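Local coordinates for protein endoglucanase (Clostridium thermocellum, PDB 2YIK) that probably hydrolyses internal beta-1,4-glucosidic bonds of cellulose, as a family 9 glycoside hydrolase of the cellulase type, at residues E127-S132 with W314-N319. Residues are numbered along the deposited sequence; the frame is centred on the assembly and turned at random.
Sequences EAYAAS and WIHCWN
One face of the Tyr129 ring lies against peptide backbone: the amide nitrogen of Trp318 sits over it, 3.3 Å above the ring plane and displaced toward the rim on the CD2 side. From helix 124-140 this single tyrosine supplies nearly all of the contact with the loop 314-319, and Tyr129 and Trp318 also have the closest CA atoms, 5.2 Å apart. With CG anti to the backbone N (chi1 165°), the phenol reaches out from the helix and follows the chain of the loop back from Trp318 through Cys317 to His316. At its root, CG of Tyr129 packs on CB of Trp318 at 3.8 Å, an apolar touch made by the methylene, while the indole leads away and meets Tyr273 edge-to-face. The far end of the phenol meets His316, whose CD2 lies 3.4 Å from OH of Tyr129. The two rings meet obliquely, their planes inclined at 39° and their centroids 5.2 Å apart. The imidazole is held by its NE2, which hydrogen-bonds to OG1 of Thr133, one turn further along the tyrosine's own helix; the same hydroxyl is bonded to the carbonyl O of Tyr129. Thr133 thus ties the histidine to the helix and helps fix its rotation beside the phenol, while Trp136 meets the imidazole edge-to-face. Asp500 and Ala503 of helix 499-516 also pack on Tyr129, so the ring is buried between two helices and the loop. The arrangement joins helix 124-140 to the connection between helices 296-305 and 322-336, near the centre of the chain, within the helical (alpha/alpha)6-barrel fold characteristic of family 9 glycoside hydrolases.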
ATOM      1  N   GLU A 127       3.642   4.673   1.076  1.00 21.81           N
ATOM      2  CA  GLU A 127       2.514   5.349   0.421  1.00 22.96           C
ATOM      3  C   GLU A 127       2.204   4.576  -0.875  1.00 23.08           C
ATOM      4  O   GLU A 127       1.047   4.247  -1.162  1.00 22.92           O
ATOM      5  CB  GLU A 127       2.877   6.806   0.087  1.00 23.67           C
ATOM      6  CG  GLU A 127       1.746   7.653  -0.515  1.00 24.74           C
ATOM      7  CD  GLU A 127       0.857   8.320   0.538  1.00 24.20           C
ATOM      8  OE1 GLU A 127       1.300   8.468   1.692  1.00 21.53           O
ATOM      9  OE2 GLU A 127      -0.280   8.718   0.206  1.00 25.21           O
ATOM     10  N   ALA A 128       3.246   4.281  -1.647  1.00 22.15           N
ATOM     11  CA  ALA A 128       3.086   3.539  -2.893  1.00 23.43           C
ATOM     12  C   ALA A 128       2.659   2.094  -2.616  1.00 23.42           C
ATOM     13  O   ALA A 128       1.874   1.524  -3.365  1.00 21.52           O
ATOM     14  CB  ALA A 128       4.391   3.561  -3.697  1.00 22.33           C
ATOM     15  N   TYR A 129       3.178   1.504  -1.540  1.00 22.73           N
ATOM     16  CA  TYR A 129       2.808   0.134  -1.206  1.00 21.47           C
ATOM     17  C   TYR A 129       1.317   0.028  -0.911  1.00 21.07           C
ATOM     18  O   TYR A 129       0.657  -0.903  -1.363  1.00 22.61           O
ATOM     19  CB  TYR A 129       3.588  -0.378   0.009  1.00 20.34           C
ATOM     20  CG  TYR A 129       2.996  -1.639   0.604  1.00 21.99           C
ATOM     21  CD1 TYR A 129       1.988  -1.574   1.573  1.00 21.50           C
ATOM     22  CD2 TYR A 129       3.392  -2.900   0.153  1.00 20.96           C
ATOM     23  CE1 TYR A 129       1.388  -2.729   2.075  1.00 22.23           C
ATOM     24  CE2 TYR A 129       2.798  -4.065   0.647  1.00 22.92           C
ATOM     25  CZ  TYR A 129       1.793  -3.971   1.608  1.00 21.06           C
ATOM     26  OH  TYR A 129       1.191  -5.113   2.077  1.00 20.93           O
ATOM     27  N   ALA A 130       0.792   0.983  -0.146  1.00 20.88           N
ATOM     28  CA  ALA A 130      -0.619   0.963   0.207  1.00 21.65           C
ATOM     29  C   ALA A 130      -1.469   1.150  -1.034  1.00 22.06           C
ATOM     30  O   ALA A 130      -2.432   0.418  -1.255  1.00 22.36           O
ATOM     31  CB  ALA A 130      -0.922   2.051   1.231  1.00 20.50           C
ATOM     32  N   ALA A 131      -1.092   2.127  -1.849  1.00 21.28           N
ATOM     33  CA  ALA A 131      -1.803   2.428  -3.085  1.00 22.16           C
ATOM     34  C   ALA A 131      -1.844   1.239  -4.043  1.00 22.15           C
ATOM     35  O   ALA A 131      -2.881   0.931  -4.621  1.00 23.36           O
ATOM     36  CB  ALA A 131      -1.153   3.631  -3.780  1.00 20.52           C
ATOM     37  N   SER A 132      -0.715   0.565  -4.212  1.00 21.20           N
ATOM     38  CA  SER A 132      -0.671  -0.563  -5.125  1.00 21.94           C
ATOM     39  C   SER A 132      -1.343  -1.797  -4.525  1.00 22.13           C
ATOM     40  O   SER A 132      -2.012  -2.545  -5.230  1.00 21.31           O
ATOM     41  CB  SER A 132       0.777  -0.894  -5.491  1.00 22.69           C
ATOM     42  OG  SER A 132       1.489  -1.334  -4.353  1.00 24.12           O
ATOM     43  N   TRP A 314       9.566 -14.236   3.203  1.00 30.75           N
ATOM     44  CA  TRP A 314       8.876 -13.218   3.987  1.00 30.66           C
ATOM     45  C   TRP A 314       7.397 -13.206   3.552  1.00 30.94           C
ATOM     46  O   TRP A 314       6.899 -14.244   3.082  1.00 37.34           O
ATOM     47  CB  TRP A 314       9.590 -11.873   3.673  1.00 27.26           C
ATOM     48  CG  TRP A 314       9.561 -10.905   4.802  1.00 26.96           C
ATOM     49  CD1 TRP A 314       9.015  -9.658   4.792  1.00 25.17           C
ATOM     50  CD2 TRP A 314      10.058 -11.113   6.132  1.00 26.01           C
ATOM     51  NE1 TRP A 314       9.137  -9.070   6.029  1.00 26.62           N
ATOM     52  CE2 TRP A 314       9.777  -9.942   6.870  1.00 25.38           C
ATOM     53  CE3 TRP A 314      10.721 -12.175   6.766  1.00 26.71           C
ATOM     54  CZ2 TRP A 314      10.121  -9.805   8.214  1.00 25.74           C
ATOM     55  CZ3 TRP A 314      11.066 -12.036   8.112  1.00 25.62           C
ATOM     56  CH2 TRP A 314      10.769 -10.859   8.816  1.00 27.50           C
ATOM     57  N   ILE A 315       6.676 -12.083   3.680  1.00 29.80           N
ATOM     58  CA  ILE A 315       5.334 -11.997   3.116  1.00 27.43           C
ATOM     59  C   ILE A 315       5.199 -10.594   2.455  1.00 25.39           C
ATOM     60  O   ILE A 315       6.110  -9.766   2.574  1.00 20.59           O
ATOM     61  CB  ILE A 315       4.141 -12.486   4.122  1.00 29.59           C
ATOM     62  CG1 ILE A 315       2.832 -12.512   3.325  1.00 29.78           C
ATOM     63  CG2 ILE A 315       4.131 -11.720   5.397  1.00 31.11           C
ATOM     64  CD1 ILE A 315       2.286 -13.929   3.367  1.00 32.32           C
ATOM     65  N   HIS A 316       4.137 -10.357   1.696  1.00 23.06           N
ATOM     66  CA  HIS A 316       3.994  -9.089   1.006  1.00 22.12           C
ATOM     67  C   HIS A 316       3.944  -7.921   2.019  1.00 21.36           C
ATOM     68  O   HIS A 316       3.136  -7.954   2.934  1.00 20.51           O
ATOM     69  CB  HIS A 316       2.723  -9.178   0.141  1.00 22.42           C
ATOM     70  CG  HIS A 316       2.516  -8.029  -0.781  1.00 23.14           C
ATOM     71  ND1 HIS A 316       3.180  -7.882  -1.978  1.00 23.34           N
ATOM     72  CD2 HIS A 316       1.638  -6.978  -0.720  1.00 22.18           C
ATOM     73  CE1 HIS A 316       2.731  -6.816  -2.618  1.00 23.65           C
ATOM     74  NE2 HIS A 316       1.794  -6.258  -1.865  1.00 23.24           N
ATOM     75  N   CYS A 317       4.795  -6.902   1.865  1.00 20.93           N
ATOM     76  CA  CYS A 317       4.790  -5.745   2.781  1.00 22.11           C
ATOM     77  C   CYS A 317       5.545  -4.574   2.152  1.00 22.52           C
ATOM     78  O   CYS A 317       6.258  -4.764   1.168  1.00 23.84           O
ATOM     79  CB  CYS A 317       5.431  -6.102   4.124  1.00 22.42           C
ATOM     80  SG  CYS A 317       7.154  -6.607   4.007  1.00 23.05           S
ATOM     81  N   TRP A 318       5.421  -3.377   2.720  1.00 22.04           N
ATOM     82  CA  TRP A 318       6.093  -2.216   2.140  1.00 23.22           C
ATOM     83  C   TRP A 318       7.581  -2.403   1.862  1.00 23.93           C
ATOM     84  O   TRP A 318       8.109  -1.817   0.926  1.00 22.79           O
ATOM     85  CB  TRP A 318       5.890  -0.957   3.005  1.00 22.91           C
ATOM     86  CG  TRP A 318       6.587  -0.968   4.341  1.00 24.48           C
ATOM     87  CD1 TRP A 318       6.027  -1.239   5.551  1.00 21.21           C
ATOM     88  CD2 TRP A 318       7.977  -0.666   4.592  1.00 23.92           C
ATOM     89  NE1 TRP A 318       6.977  -1.147   6.542  1.00 23.18           N
ATOM     90  CE2 TRP A 318       8.169  -0.833   5.988  1.00 25.07           C
ATOM     91  CE3 TRP A 318       9.061  -0.354   3.777  1.00 25.76           C
ATOM     92  CZ2 TRP A 318       9.426  -0.596   6.584  1.00 23.08           C
ATOM     93  CZ3 TRP A 318      10.302  -0.129   4.377  1.00 25.01           C
ATOM     94  CH2 TRP A 318      10.477  -0.284   5.765  1.00 25.12           C
ATOM     95  N   ASN A 319       8.257  -3.222   2.660  1.00 24.10           N
ATOM     96  CA  ASN A 319       9.690  -3.435   2.467  1.00 23.46           C
ATOM     97  C   ASN A 319      10.037  -4.701   1.675  1.00 23.31           C
ATOM     98  O   ASN A 319      11.207  -5.071   1.555  1.00 22.58           O
ATOM     99  CB  ASN A 319      10.396  -3.446   3.832  1.00 25.72           C
ATOM    100  CG  ASN A 319      11.897  -3.248   3.718  1.00 28.51           C
ATOM    101  OD1 ASN A 319      12.372  -2.471   2.884  1.00 27.33           O
ATOM    102  ND2 ASN A 319      12.652  -3.935   4.571  1.00 27.06           N
TER